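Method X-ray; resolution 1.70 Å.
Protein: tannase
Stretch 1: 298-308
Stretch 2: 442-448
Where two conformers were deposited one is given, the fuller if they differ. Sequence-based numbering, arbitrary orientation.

Stretch 1, residues 298-308: QLLISSAQTAF
Stretch 2 442-448: DFALPWD

How do the two backbones lie? Residues 298-308 are helical throughout, phi/psi near -65/-40, with i to i+4 bonds such as Ser303 N to Leu299 O at 2.9 Å. Residues 442-444 end a strand; Leu445 (-120/77), Pro446 (-48/126) and Trp447 (-55/133) stay open, then Asp448 turns to 50/30. Register is set by Ser303 and Trp447, whose CA atoms lie 5.1 Å apart.

What ties helix to loop? Ser303, chi1 t, points toward the loop, and its OG donates to Leu445 O at 2.7 Å. Ser303 OG is also 3.0 Å from Trp447 N, but the angle is too poor for a hydrogen bond. Water 1 serves that amide instead: it accepts from Trp447 N at 2.9 Å and donates to Ser303 O at 2.8 Å.

How do the leucines pack? Leu299 (t, p) sets CD2 3.5 Å from CE2 of Phe443 (t, chi2 60°). Leu445 (t, p) points toward the helix, its CD2 3.3 Å from CD2 of Leu300 (m, t).

Where does the indole rest? Trp447 (t, chi2 -103°) lies along small residues: its CD1 is 3.4 Å from Ala307 CB and its CE3 3.6 Å from Ala304 CA, so the ring approaches the helix backbone closely.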

# COMPACT_ATOMS: atom_id res chain seq x y z
N GLN A 298 -5.24 22.14 4.39
CA GLN A 298 -4.60 22.73 3.22
C GLN A 298 -4.41 21.74 2.07
O GLN A 298 -4.50 22.11 0.90
CB GLN A 298 -3.28 23.36 3.64
CG GLN A 298 -3.51 24.62 4.47
CD GLN A 298 -2.39 24.93 5.45
OE1 GLN A 298 -2.51 25.86 6.24
NE2 GLN A 298 -1.31 24.16 5.40
N LEU A 299 -4.16 20.48 2.41
CA LEU A 299 -3.97 19.46 1.39
C LEU A 299 -5.30 19.22 0.68
O LEU A 299 -5.33 18.99 -0.53
CB LEU A 299 -3.47 18.17 2.04
CG LEU A 299 -2.95 17.08 1.11
CD1 LEU A 299 -1.89 17.63 0.15
CD2 LEU A 299 -2.35 15.97 1.96
N LEU A 300 -6.40 19.28 1.43
CA LEU A 300 -7.71 19.09 0.82
C LEU A 300 -8.09 20.31 -0.02
O LEU A 300 -8.78 20.18 -1.03
CB LEU A 300 -8.76 18.81 1.91
CG LEU A 300 -8.69 17.36 2.41
CD1 LEU A 300 -9.37 17.22 3.76
CD2 LEU A 300 -9.35 16.46 1.37
N ILE A 301 -7.64 21.49 0.40
CA ILE A 301 -7.93 22.69 -0.36
C ILE A 301 -7.17 22.59 -1.68
O ILE A 301 -7.70 22.90 -2.75
CB ILE A 301 -7.49 23.97 0.40
CG1 ILE A 301 -8.45 24.22 1.56
CG2 ILE A 301 -7.47 25.17 -0.55
CD1 ILE A 301 -8.06 25.39 2.45
N SER A 302 -5.93 22.12 -1.61
CA SER A 302 -5.11 21.97 -2.80
C SER A 302 -5.71 20.92 -3.74
O SER A 302 -5.68 21.08 -4.96
CB SER A 302 -3.69 21.56 -2.41
OG SER A 302 -2.87 21.41 -3.55
N SER A 303 -6.27 19.86 -3.15
CA SER A 303 -6.90 18.80 -3.93
C SER A 303 -8.09 19.35 -4.71
O SER A 303 -8.25 19.07 -5.90
CB SER A 303 -7.38 17.67 -3.01
OG SER A 303 -8.08 16.68 -3.74
N ALA A 304 -8.91 20.13 -4.02
CA ALA A 304 -10.09 20.74 -4.63
C ALA A 304 -9.66 21.73 -5.71
O ALA A 304 -10.27 21.80 -6.78
CB ALA A 304 -10.92 21.46 -3.57
N GLN A 305 -8.63 22.52 -5.42
CA GLN A 305 -8.14 23.51 -6.38
C GLN A 305 -7.71 22.84 -7.67
O GLN A 305 -8.07 23.28 -8.77
CB GLN A 305 -6.96 24.28 -5.80
CG GLN A 305 -6.47 25.42 -6.69
CD GLN A 305 -7.47 26.55 -6.78
OE1 GLN A 305 -7.77 27.21 -5.78
NE2 GLN A 305 -8.01 26.78 -7.97
N THR A 306 -6.92 21.78 -7.55
CA THR A 306 -6.41 21.05 -8.70
C THR A 306 -7.54 20.52 -9.58
O THR A 306 -7.47 20.61 -10.81
CB THR A 306 -5.52 19.87 -8.25
OG1 THR A 306 -4.36 20.40 -7.60
CG2 THR A 306 -5.10 19.02 -9.44
N ALA A 307 -8.58 19.98 -8.96
CA ALA A 307 -9.71 19.44 -9.70
C ALA A 307 -10.51 20.57 -10.35
O ALA A 307 -10.88 20.48 -11.52
CB ALA A 307 -10.61 18.65 -8.76
N PHE A 308 -10.75 21.63 -9.60
CA PHE A 308 -11.50 22.78 -10.10
C PHE A 308 -10.77 23.37 -11.31
O PHE A 308 -11.40 23.74 -12.31
CB PHE A 308 -11.63 23.82 -8.97
CG PHE A 308 -12.52 24.98 -9.31
CD1 PHE A 308 -13.79 24.77 -9.84
CD2 PHE A 308 -12.10 26.28 -9.06
CE1 PHE A 308 -14.63 25.85 -10.11
CE2 PHE A 308 -12.94 27.37 -9.33
CZ PHE A 308 -14.21 27.15 -9.85
N ASP A 442 7.00 12.17 -3.95
CA ASP A 442 6.00 12.78 -4.81
C ASP A 442 4.69 12.35 -4.16
O ASP A 442 4.36 11.16 -4.17
CB ASP A 442 6.10 12.23 -6.23
CG ASP A 442 5.12 12.87 -7.18
OD1 ASP A 442 3.92 12.91 -6.84
OD2 ASP A 442 5.54 13.34 -8.26
N PHE A 443 3.96 13.30 -3.60
CA PHE A 443 2.73 13.00 -2.88
C PHE A 443 1.53 13.83 -3.30
O PHE A 443 1.67 14.99 -3.68
CB PHE A 443 3.01 13.20 -1.38
CG PHE A 443 1.81 13.04 -0.49
CD1 PHE A 443 1.11 11.84 -0.44
CD2 PHE A 443 1.42 14.08 0.35
CE1 PHE A 443 0.03 11.68 0.42
CE2 PHE A 443 0.34 13.93 1.22
CZ PHE A 443 -0.36 12.73 1.26
N ALA A 444 0.35 13.23 -3.23
CA ALA A 444 -0.89 13.91 -3.59
C ALA A 444 -2.12 13.21 -3.04
O ALA A 444 -2.12 12.00 -2.79
CB ALA A 444 -1.00 14.05 -5.11
N LEU A 445 -3.18 14.00 -2.86
CA LEU A 445 -4.47 13.52 -2.37
C LEU A 445 -5.48 13.86 -3.47
O LEU A 445 -6.23 14.81 -3.34
CB LEU A 445 -4.87 14.25 -1.08
CG LEU A 445 -6.04 13.73 -0.26
CD1 LEU A 445 -5.58 12.56 0.60
CD2 LEU A 445 -6.57 14.85 0.62
N PRO A 446 -5.49 13.08 -4.56
CA PRO A 446 -6.38 13.27 -5.71
C PRO A 446 -7.86 13.48 -5.36
O PRO A 446 -8.47 12.66 -4.68
CB PRO A 446 -6.16 12.01 -6.54
CG PRO A 446 -4.74 11.67 -6.25
CD PRO A 446 -4.65 11.89 -4.76
N TRP A 447 -8.42 14.57 -5.87
CA TRP A 447 -9.82 14.92 -5.62
C TRP A 447 -10.86 13.86 -5.96
O TRP A 447 -10.83 13.27 -7.04
CB TRP A 447 -10.18 16.22 -6.36
CG TRP A 447 -11.61 16.63 -6.15
CD1 TRP A 447 -12.65 16.49 -7.02
CD2 TRP A 447 -12.16 17.21 -4.96
NE1 TRP A 447 -13.82 16.95 -6.45
CE2 TRP A 447 -13.54 17.39 -5.18
CE3 TRP A 447 -11.62 17.58 -3.72
CZ2 TRP A 447 -14.39 17.93 -4.21
CZ3 TRP A 447 -12.46 18.12 -2.75
CH2 TRP A 447 -13.83 18.29 -3.01
N ASP A 448 -11.77 13.64 -5.03
CA ASP A 448 -12.88 12.71 -5.18
C ASP A 448 -12.51 11.31 -5.66
O ASP A 448 -13.31 10.64 -6.32
CB ASP A 448 -13.93 13.33 -6.10
CG ASP A 448 -15.29 12.66 -5.98
OD1 ASP A 448 -15.60 12.15 -4.88
OD2 ASP A 448 -16.05 12.66 -6.97
O HOH W 1 -6.91 16.84 -6.98